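Local coordinates for probable ABC transporter phosphite binding protein PhnD1 (Prochlorococcus marinus str. MIT 9301, PDB 5LQ5) that binds inorganic phosphite strongly, and methylphosphonate and phosphate only very weakly, as the probable solute-binding component of an ABC transporter, at residues G110-K115 / A140-K145; L117-G122 / F170-L175; L164-A169 / T191-L196. All coordinates share one frame; numbering follows the deposited sequence. Where two conformers were deposited one is given.

Interaction 1 of 3, residues G110-K115 / A140-K145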
loop_
_atom_site.group_PDB
_atom_site.type_symbol
_atom_site.label_atom_id
_atom_site.label_comp_id
_atom_site.label_asym_id
_atom_site.label_seq_id
_atom_site.Cartn_x
_atom_site.Cartn_y
_atom_site.Cartn_z
ATOM N N GLY A 110 -17.817 -16.200 -8.067
ATOM C CA GLY A 110 -18.875 -15.330 -7.515
ATOM C C GLY A 110 -18.691 -13.842 -7.812
ATOM O O GLY A 110 -19.621 -13.029 -7.694
ATOM N N LEU A 111 -17.476 -13.459 -8.183
ATOM C CA LEU A 111 -17.227 -12.059 -8.585
ATOM C C LEU A 111 -18.055 -11.625 -9.799
ATOM O O LEU A 111 -18.243 -10.445 -10.013
ATOM C CB LEU A 111 -15.737 -11.810 -8.875
ATOM C CG LEU A 111 -14.802 -11.846 -7.677
ATOM C CD1 LEU A 111 -13.361 -11.695 -8.195
ATOM C CD2 LEU A 111 -15.125 -10.789 -6.641
ATOM N N LYS A 112 -18.565 -12.579 -10.583
ATOM C CA LYS A 112 -19.553 -12.290 -11.643
ATOM C C LYS A 112 -20.773 -11.509 -11.158
ATOM O O LYS A 112 -21.412 -10.789 -11.949
ATOM C CB LYS A 112 -20.017 -13.585 -12.358
ATOM C CG LYS A 112 -19.194 -13.929 -13.588
ATOM C CD LYS A 112 -19.447 -15.347 -14.082
ATOM C CE LYS A 112 -19.403 -15.451 -15.603
ATOM N NZ LYS A 112 -18.250 -14.757 -16.248
ATOM N N LYS A 113 -21.100 -11.648 -9.877
ATOM C CA LYS A 113 -22.230 -10.894 -9.264
ATOM C C LYS A 113 -21.973 -9.364 -9.228
ATOM O O LYS A 113 -22.867 -8.569 -8.992
ATOM C CB LYS A 113 -22.560 -11.428 -7.865
ATOM C CG LYS A 113 -23.135 -12.847 -7.871
ATOM C CD LYS A 113 -23.311 -13.395 -6.470
ATOM C CE LYS A 113 -23.401 -14.915 -6.424
ATOM N NZ LYS A 113 -23.587 -15.437 -5.032
ATOM N N LEU A 114 -20.738 -8.953 -9.510
ATOM C CA LEU A 114 -20.413 -7.511 -9.550
ATOM C C LEU A 114 -20.631 -6.826 -10.884
ATOM O O LEU A 114 -20.529 -5.592 -11.013
ATOM C CB LEU A 114 -19.005 -7.275 -9.019
ATOM C CG LEU A 114 -18.770 -7.788 -7.593
ATOM C CD1 LEU A 114 -17.331 -7.548 -7.173
ATOM C CD2 LEU A 114 -19.709 -7.169 -6.560
ATOM N N LYS A 115 -20.925 -7.619 -11.899
ATOM C CA LYS A 115 -21.238 -7.067 -13.220
ATOM C C LYS A 115 -22.472 -6.141 -13.142
ATOM O O LYS A 115 -23.392 -6.388 -12.363
ATOM C CB LYS A 115 -21.476 -8.191 -14.225
ATOM C CG LYS A 115 -20.247 -9.005 -14.590
ATOM C CD LYS A 115 -20.610 -9.973 -15.714
ATOM C CE LYS A 115 -19.413 -10.543 -16.440
ATOM N NZ LYS A 115 -19.874 -11.135 -17.720
ATOM N N ALA A 140 -12.282 -14.434 -12.947
ATOM C CA ALA A 140 -13.764 -14.707 -12.891
ATOM C C ALA A 140 -14.572 -14.338 -14.166
ATOM O O ALA A 140 -15.803 -14.489 -14.196
ATOM C CB ALA A 140 -14.366 -13.975 -11.706
ATOM N N GLY A 141 -13.893 -13.844 -15.192
ATOM C CA GLY A 141 -14.542 -13.374 -16.424
ATOM C C GLY A 141 -15.133 -11.987 -16.374
ATOM O O GLY A 141 -15.910 -11.625 -17.263
ATOM N N VAL A 142 -14.749 -11.218 -15.340
ATOM C CA VAL A 142 -15.212 -9.836 -15.166
ATOM C C VAL A 142 -14.103 -8.882 -15.638
ATOM O O VAL A 142 -12.956 -8.954 -15.147
ATOM C CB VAL A 142 -15.639 -9.498 -13.717
ATOM C CG1 VAL A 142 -16.244 -8.103 -13.650
ATOM C CG2 VAL A 142 -16.606 -10.560 -13.181
ATOM N N GLU A 143 -14.476 -7.980 -16.546
ATOM C CA GLU A 143 -13.597 -6.915 -17.055
ATOM C C GLU A 143 -14.221 -5.579 -16.691
ATOM O O GLU A 143 -15.445 -5.470 -16.439
ATOM C CB GLU A 143 -13.406 -7.011 -18.576
ATOM C CG GLU A 143 -12.733 -8.309 -19.009
ATOM C CD GLU A 143 -12.508 -8.406 -20.502
ATOM O OE1 GLU A 143 -11.807 -7.540 -21.064
ATOM O OE2 GLU A 143 -13.010 -9.370 -21.107
ATOM N N ILE A 144 -13.401 -4.539 -16.696
ATOM C CA ILE A 144 -13.884 -3.172 -16.389
ATOM C C ILE A 144 -15.108 -2.744 -17.233
ATOM O O ILE A 144 -16.049 -2.106 -16.728
ATOM C CB ILE A 144 -12.735 -2.133 -16.485
ATOM C CG1 ILE A 144 -11.767 -2.397 -15.338
ATOM C CG2 ILE A 144 -13.261 -0.704 -16.436
ATOM C CD1 ILE A 144 -10.462 -1.627 -15.419
ATOM N N LYS A 145 -15.105 -3.106 -18.504
ATOM C CA LYS A 145 -16.223 -2.770 -19.383
ATOM C C LYS A 145 -17.593 -3.353 -18.956
ATOM O O LYS A 145 -18.623 -2.917 -19.426
ATOM C CB LYS A 145 -15.920 -3.202 -20.809
ATOM C CG LYS A 145 -15.874 -4.716 -20.970
ATOM C CD LYS A 145 -15.597 -5.073 -22.406
ATOM C CE LYS A 145 -15.707 -6.568 -22.568
ATOM N NZ LYS A 145 -14.975 -6.952 -23.808
#
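The tight part of this contact is buried and made of Leu111, Ala140 and Val142. CB of Leu111 meets CB of Ala140 at 3.8 Å. Beside them the CG2 branch of Val142 lies against the backbone of the 3-10 turn. Val142 CG2 is 3.6 Å from Leu111 O and 3.7 Å from Lys112 CA. That branch is anti to the carbonyl carbon of Val142. Leu111 also packs on Phe94 and on Phe197 and Trp198 of strand 194-199.

The solvent side is looser and is made of lysine chains. Lys112 bends at chi3 and chi4 and reaches the C-terminal end of helix 127-139. Lys112 NZ gives a hydrogen bond of 3.2 Å to Ala140 O, lying in the carbonyl plane on a lone pair. The chain is poorly ordered, so this bond is probably not a firm clamp. Lys115 runs extended alongside, and its CE stays 3.8 Å from Gly141 O.

Gly141 has positive phi (81°), which by itself favours glycine. A side chain there would also meet Lys112 NZ in its modelled position. The 3-10 turn of 110-114 is thus set against that helix end, which closes in a Schellman motif at Gly141.

Interaction 2 of 3, residues L117-G122 / F170-L175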
loop_
_atom_site.group_PDB
_atom_site.type_symbol
_atom_site.label_atom_id
_atom_site.label_comp_id
_atom_site.label_asym_id
_atom_site.label_seq_id
_atom_site.Cartn_x
_atom_site.Cartn_y
_atom_site.Cartn_z
ATOM N N LEU A 117 -22.710 -3.300 -11.845
ATOM C CA LEU A 117 -22.717 -2.465 -10.642
ATOM C C LEU A 117 -21.742 -1.328 -10.854
ATOM O O LEU A 117 -20.850 -1.401 -11.718
ATOM C CB LEU A 117 -22.330 -3.253 -9.395
ATOM C CG LEU A 117 -23.275 -4.382 -8.968
ATOM C CD1 LEU A 117 -22.739 -5.034 -7.698
ATOM C CD2 LEU A 117 -24.685 -3.866 -8.738
ATOM N N ARG A 118 -21.905 -0.285 -10.054
ATOM C CA ARG A 118 -20.951 0.820 -9.995
ATOM C C ARG A 118 -19.788 0.391 -9.088
ATOM O O ARG A 118 -19.987 0.116 -7.895
ATOM C CB ARG A 118 -21.619 2.082 -9.474
ATOM C CG ARG A 118 -22.737 2.600 -10.368
ATOM C CD ARG A 118 -23.554 3.677 -9.667
ATOM N NE ARG A 118 -24.011 3.172 -8.378
ATOM C CZ ARG A 118 -24.344 3.934 -7.345
ATOM N NH1 ARG A 118 -24.297 5.231 -7.451
ATOM N NH2 ARG A 118 -24.707 3.390 -6.207
ATOM N N PHE A 119 -18.594 0.271 -9.657
ATOM C CA PHE A 119 -17.440 -0.348 -8.960
ATOM C C PHE A 119 -16.284 0.648 -8.927
ATOM O O PHE A 119 -15.991 1.315 -9.922
ATOM C CB PHE A 119 -16.983 -1.642 -9.661
ATOM C CG PHE A 119 -15.895 -2.351 -8.940
ATOM C CD1 PHE A 119 -16.198 -3.280 -7.961
ATOM C CD2 PHE A 119 -14.574 -2.018 -9.150
ATOM C CE1 PHE A 119 -15.196 -3.914 -7.231
ATOM C CE2 PHE A 119 -13.565 -2.646 -8.448
ATOM C CZ PHE A 119 -13.869 -3.573 -7.472
ATOM N N THR A 120 -15.646 0.759 -7.763
ATOM C CA THR A 120 -14.413 1.569 -7.636
ATOM C C THR A 120 -13.230 0.739 -7.092
ATOM O O THR A 120 -13.343 -0.008 -6.129
ATOM C CB THR A 120 -14.593 2.834 -6.795
ATOM O OG1 THR A 120 -13.428 3.674 -6.921
ATOM C CG2 THR A 120 -14.864 2.549 -5.318
ATOM N N PHE A 121 -12.101 0.916 -7.735
ATOM C CA PHE A 121 -10.821 0.530 -7.235
ATOM C C PHE A 121 -10.253 1.661 -6.375
ATOM O O PHE A 121 -10.821 2.759 -6.260
ATOM C CB PHE A 121 -9.854 0.335 -8.408
ATOM C CG PHE A 121 -10.185 -0.824 -9.324
ATOM C CD1 PHE A 121 -9.999 -2.137 -8.924
ATOM C CD2 PHE A 121 -10.663 -0.592 -10.585
ATOM C CE1 PHE A 121 -10.246 -3.172 -9.792
ATOM C CE2 PHE A 121 -10.942 -1.627 -11.436
ATOM C CZ PHE A 121 -10.739 -2.901 -11.041
ATOM N N GLY A 122 -9.130 1.385 -5.755
ATOM C CA GLY A 122 -8.278 2.409 -5.164
ATOM C C GLY A 122 -7.456 3.150 -6.219
ATOM O O GLY A 122 -7.900 3.335 -7.344
ATOM N N PHE A 170 -20.661 4.538 -4.964
ATOM C CA PHE A 170 -20.416 3.289 -5.667
ATOM C C PHE A 170 -21.103 2.161 -4.918
ATOM O O PHE A 170 -21.367 2.254 -3.723
ATOM C CB PHE A 170 -18.929 3.003 -5.806
ATOM C CG PHE A 170 -18.238 3.900 -6.812
ATOM C CD1 PHE A 170 -18.012 3.484 -8.106
ATOM C CD2 PHE A 170 -17.857 5.173 -6.454
ATOM C CE1 PHE A 170 -17.400 4.305 -9.020
ATOM C CE2 PHE A 170 -17.237 6.014 -7.362
ATOM C CZ PHE A 170 -17.004 5.564 -8.641
ATOM N N ASP A 171 -21.402 1.105 -5.641
ATOM C CA ASP A 171 -22.031 -0.088 -5.059
ATOM C C ASP A 171 -21.052 -1.075 -4.403
ATOM O O ASP A 171 -21.418 -1.845 -3.507
ATOM C CB ASP A 171 -22.789 -0.846 -6.156
ATOM C CG ASP A 171 -23.887 -0.041 -6.768
ATOM O OD1 ASP A 171 -24.687 0.534 -5.994
ATOM O OD2 ASP A 171 -23.967 0.006 -8.017
ATOM N N ALA A 172 -19.822 -1.088 -4.913
ATOM C CA ALA A 172 -18.827 -2.079 -4.554
ATOM C C ALA A 172 -17.450 -1.517 -4.792
ATOM O O ALA A 172 -17.288 -0.622 -5.613
ATOM C CB ALA A 172 -18.992 -3.362 -5.368
ATOM N N GLY A 173 -16.466 -2.092 -4.109
ATOM C CA GLY A 173 -15.066 -1.737 -4.317
ATOM C C GLY A 173 -14.110 -2.760 -3.734
ATOM O O GLY A 173 -14.540 -3.767 -3.160
ATOM N N ALA A 174 -12.825 -2.545 -3.943
ATOM C CA ALA A 174 -11.767 -3.396 -3.442
ATOM C C ALA A 174 -10.688 -2.618 -2.773
ATOM O O ALA A 174 -10.322 -1.525 -3.226
ATOM C CB ALA A 174 -11.179 -4.246 -4.558
ATOM N N LEU A 175 -10.136 -3.197 -1.714
ATOM C CA LEU A 175 -9.094 -2.519 -0.939
ATOM C C LEU A 175 -8.231 -3.470 -0.124
ATOM O O LEU A 175 -8.542 -4.645 0.034
ATOM C CB LEU A 175 -9.682 -1.428 -0.030
ATOM C CG LEU A 175 -10.553 -1.943 1.111
ATOM C CD1 LEU A 175 -10.335 -1.038 2.315
ATOM C CD2 LEU A 175 -12.014 -2.000 0.697
#
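Two neighbouring parallel strands, 119-121 and 172-175, meet here in the mixed sheet of one lobe of a periplasmic binding protein. Their directions differ by 17°. Thr120 N donates to Ala172 O at 3.0 Å, and a weak bond from Ala174 N to Thr120 O continues the pairing.

The aromatic side chains frame the strands. CG of Phe119 is anti to its backbone N (chi1 -176°), and the ring reaches over the second strand. CA of Gly173 sits over one face of this ring in a CH-pi contact. CD1 packs on Ala172 CB, while CZ reaches Ala174 CB. Thr120 points to the other face of the sheet. There Thr120 CB stands 3.7 Å from the centroid of the Phe170 ring, almost on the ring normal. The Thr120 and Phe170 side chains cross at about a right angle.

At the start of the strands Arg118 grips Asp171 side-on, also at about a right angle. Arg118 NH2 donates to Asp171 OD1 at 2.9 Å and Arg118 NE to Asp171 OD2 at 3.2 Å. Both acceptors lie in the guanidinium plane, but the nitrogens stand above the carboxylate plane, and the two planes are 56° apart. OD2 takes a further bond from Arg118 N on its anti lone pair. Replacing Asp171 by an alanine would probably loosen this strand entry, since the salt bridge and the acceptor for Arg118 N would both be lost.

The strands lead toward the ligand: Gly122 lies near the bound phosphite. At the opposite end Arg118 O accepts twice, from Asp171 N at 2.8 Å and from Ala172 N at 3.2 Å.

Interaction 3 of 3, residues L164-A169 / T191-L196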
loop_
_atom_site.group_PDB
_atom_site.type_symbol
_atom_site.label_atom_id
_atom_site.label_comp_id
_atom_site.label_asym_id
_atom_site.label_seq_id
_atom_site.Cartn_x
_atom_site.Cartn_y
_atom_site.Cartn_z
ATOM N N LEU A 164 -16.422 5.941 -0.375
ATOM C CA LEU A 164 -17.251 5.970 -1.580
ATOM C C LEU A 164 -18.308 4.870 -1.602
ATOM O O LEU A 164 -19.442 5.098 -2.002
ATOM C CB LEU A 164 -16.392 5.851 -2.835
ATOM C CG LEU A 164 -15.594 7.090 -3.235
ATOM C CD1 LEU A 164 -14.562 6.670 -4.287
ATOM C CD2 LEU A 164 -16.467 8.246 -3.728
ATOM N N VAL A 165 -17.924 3.659 -1.202
ATOM C CA VAL A 165 -18.893 2.565 -1.196
ATOM C C VAL A 165 -19.866 2.797 -0.014
ATOM O O VAL A 165 -21.071 2.611 -0.153
ATOM C CB VAL A 165 -18.247 1.187 -1.158
ATOM C CG1 VAL A 165 -19.303 0.095 -1.271
ATOM C CG2 VAL A 165 -17.238 1.006 -2.289
ATOM N N ASN A 166 -19.334 3.252 1.125
ATOM C CA ASN A 166 -20.173 3.524 2.317
ATOM C C ASN A 166 -21.246 4.584 2.079
ATOM O O ASN A 166 -22.356 4.471 2.580
ATOM C CB ASN A 166 -19.343 3.965 3.510
ATOM C CG ASN A 166 -20.115 3.822 4.812
ATOM O OD1 ASN A 166 -20.520 2.717 5.154
ATOM N ND2 ASN A 166 -20.350 4.933 5.521
ATOM N N SER A 167 -20.926 5.589 1.267
ATOM C CA SER A 167 -21.897 6.665 0.971
ATOM C C SER A 167 -22.961 6.304 -0.062
ATOM O O SER A 167 -23.941 6.999 -0.236
ATOM C CB SER A 167 -21.186 7.923 0.482
ATOM O OG SER A 167 -20.672 7.677 -0.824
ATOM N N GLY A 168 -22.701 5.242 -0.796
ATOM C CA GLY A 168 -23.533 4.821 -1.952
ATOM C C GLY A 168 -23.176 5.488 -3.274
ATOM O O GLY A 168 -23.898 5.334 -4.276
ATOM N N ALA A 169 -22.053 6.214 -3.298
ATOM C CA ALA A 169 -21.539 6.757 -4.573
ATOM C C ALA A 169 -21.162 5.629 -5.540
ATOM O O ALA A 169 -21.252 5.783 -6.756
ATOM C CB ALA A 169 -20.315 7.654 -4.380
ATOM N N THR A 191 -17.962 2.623 8.152
ATOM C CA THR A 191 -18.218 1.314 7.568
ATOM C C THR A 191 -19.625 0.809 7.815
ATOM O O THR A 191 -19.932 -0.322 7.492
ATOM C CB THR A 191 -17.174 0.301 8.054
ATOM O OG1 THR A 191 -17.237 0.198 9.482
ATOM C CG2 THR A 191 -15.742 0.745 7.621
ATOM N N SER A 192 -20.475 1.698 8.373
ATOM C CA SER A 192 -21.870 1.382 8.755
ATOM C C SER A 192 -22.714 0.767 7.661
ATOM O O SER A 192 -23.580 -0.049 7.921
ATOM C CB SER A 192 -22.610 2.646 9.275
ATOM O OG SER A 192 -21.962 3.159 10.412
ATOM N N ASN A 193 -22.466 1.167 6.419
ATOM C CA ASN A 193 -23.289 0.691 5.283
ATOM C C ASN A 193 -22.610 -0.337 4.420
ATOM O O ASN A 193 -23.121 -0.672 3.352
ATOM C CB ASN A 193 -23.734 1.838 4.407
ATOM C CG ASN A 193 -24.393 2.942 5.176
ATOM O OD1 ASN A 193 -24.008 4.118 5.077
ATOM N ND2 ASN A 193 -25.387 2.590 5.943
ATOM N N LEU A 194 -21.506 -0.884 4.930
ATOM C CA LEU A 194 -20.684 -1.870 4.218
ATOM C C LEU A 194 -20.649 -3.250 4.790
ATOM O O LEU A 194 -20.610 -3.443 6.017
ATOM C CB LEU A 194 -19.216 -1.428 4.188
ATOM C CG LEU A 194 -18.950 -0.157 3.426
ATOM C CD1 LEU A 194 -17.456 0.137 3.383
ATOM C CD2 LEU A 194 -19.522 -0.261 2.025
ATOM N N GLU A 195 -20.560 -4.194 3.866
ATOM C CA GLU A 195 -20.425 -5.621 4.170
ATOM C C GLU A 195 -19.241 -6.199 3.402
ATOM O O GLU A 195 -19.008 -5.852 2.238
ATOM C CB GLU A 195 -21.679 -6.412 3.751
ATOM C CG GLU A 195 -22.923 -6.155 4.575
ATOM C CD GLU A 195 -23.025 -7.005 5.843
ATOM O OE1 GLU A 195 -22.005 -7.549 6.328
ATOM O OE2 GLU A 195 -24.153 -7.139 6.361
ATOM N N LEU A 196 -18.511 -7.091 4.049
ATOM C CA LEU A 196 -17.487 -7.912 3.375
ATOM C C LEU A 196 -18.143 -8.850 2.374
ATOM O O LEU A 196 -19.048 -9.635 2.728
ATOM C CB LEU A 196 -16.624 -8.699 4.373
ATOM C CG LEU A 196 -15.598 -9.683 3.797
ATOM C CD1 LEU A 196 -14.452 -8.902 3.151
ATOM C CD2 LEU A 196 -15.054 -10.640 4.846
#
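A type I beta turn from Thr191 to Leu194 leads into edge strand 194-199 and docks on the last turn of helix 158-167. The helix ends at Gly168 in a Schellman motif, where positive phi (86°) calls for glycine.

Asn166 is the main polar link. Its CG is anti to the backbone N (chi1 -162°), which carries the amide across to the turn. Asn166 OD1 accepts a hydrogen bond from Asn193 N at 2.8 Å. The donor lies in the carbonyl plane of the amide, and the N-H...O angle is 154°. Ser192 N is also near Asn166 OD1, at 3.4 Å, but its angle is too poor for a bond. The oxygen therefore holds the turn through one backbone N-H. Asn193 CB lies 3.5 Å from Asn166 O.

Beside this bond lies an apolar contact. The tip of Leu194 reaches the helix, and the side chain crosses Val165 at about a right angle. Leu194 CD2 meets Val165 CG1 at 3.3 Å, which is tighter than usual van der Waals contact. Leu194 CD2 is also 3.6 Å from Asn166 N, and Leu194 CG is 3.7 Å from Asn166 OD1. One leucine thus covers both the valine tip and the flank of the amide.

Ile162 of helix 158-167 and Trp180 of helix 177-186 also pack on Leu194. Thr191 fits against Trp180, Asn183 and Leu184 of that second helix. Strand 92-97 joins the group beyond the turn: Asn97 bonds to Val165 O, and Val96 pairs with the backbone of Glu195.

How the interactions relate
From the N terminus, the chain passes 110-115 and 117-122 before helix 127-139. Interaction 1 closes its loop at 140-145, at the end of that helix. Interaction 2 opens before this and closes at 170-175, so the two cross. They touch where Leu114 packs on Phe119 and Ala172, and Ile144 on Phe121. Interaction 3 starts at 164-169, within the loop of interaction 2, and ends beyond it at 191-196; these two also cross. Arg118 NH2 probably bonds to Gly168 O between them. Interactions 1 and 3 follow in series without touching. Interaction 1 joins a 3-10 turn to helix 127-139, interaction 2 pairs two inner strands, and interaction 3 joins helix 158-167 to their sheet's edge strand.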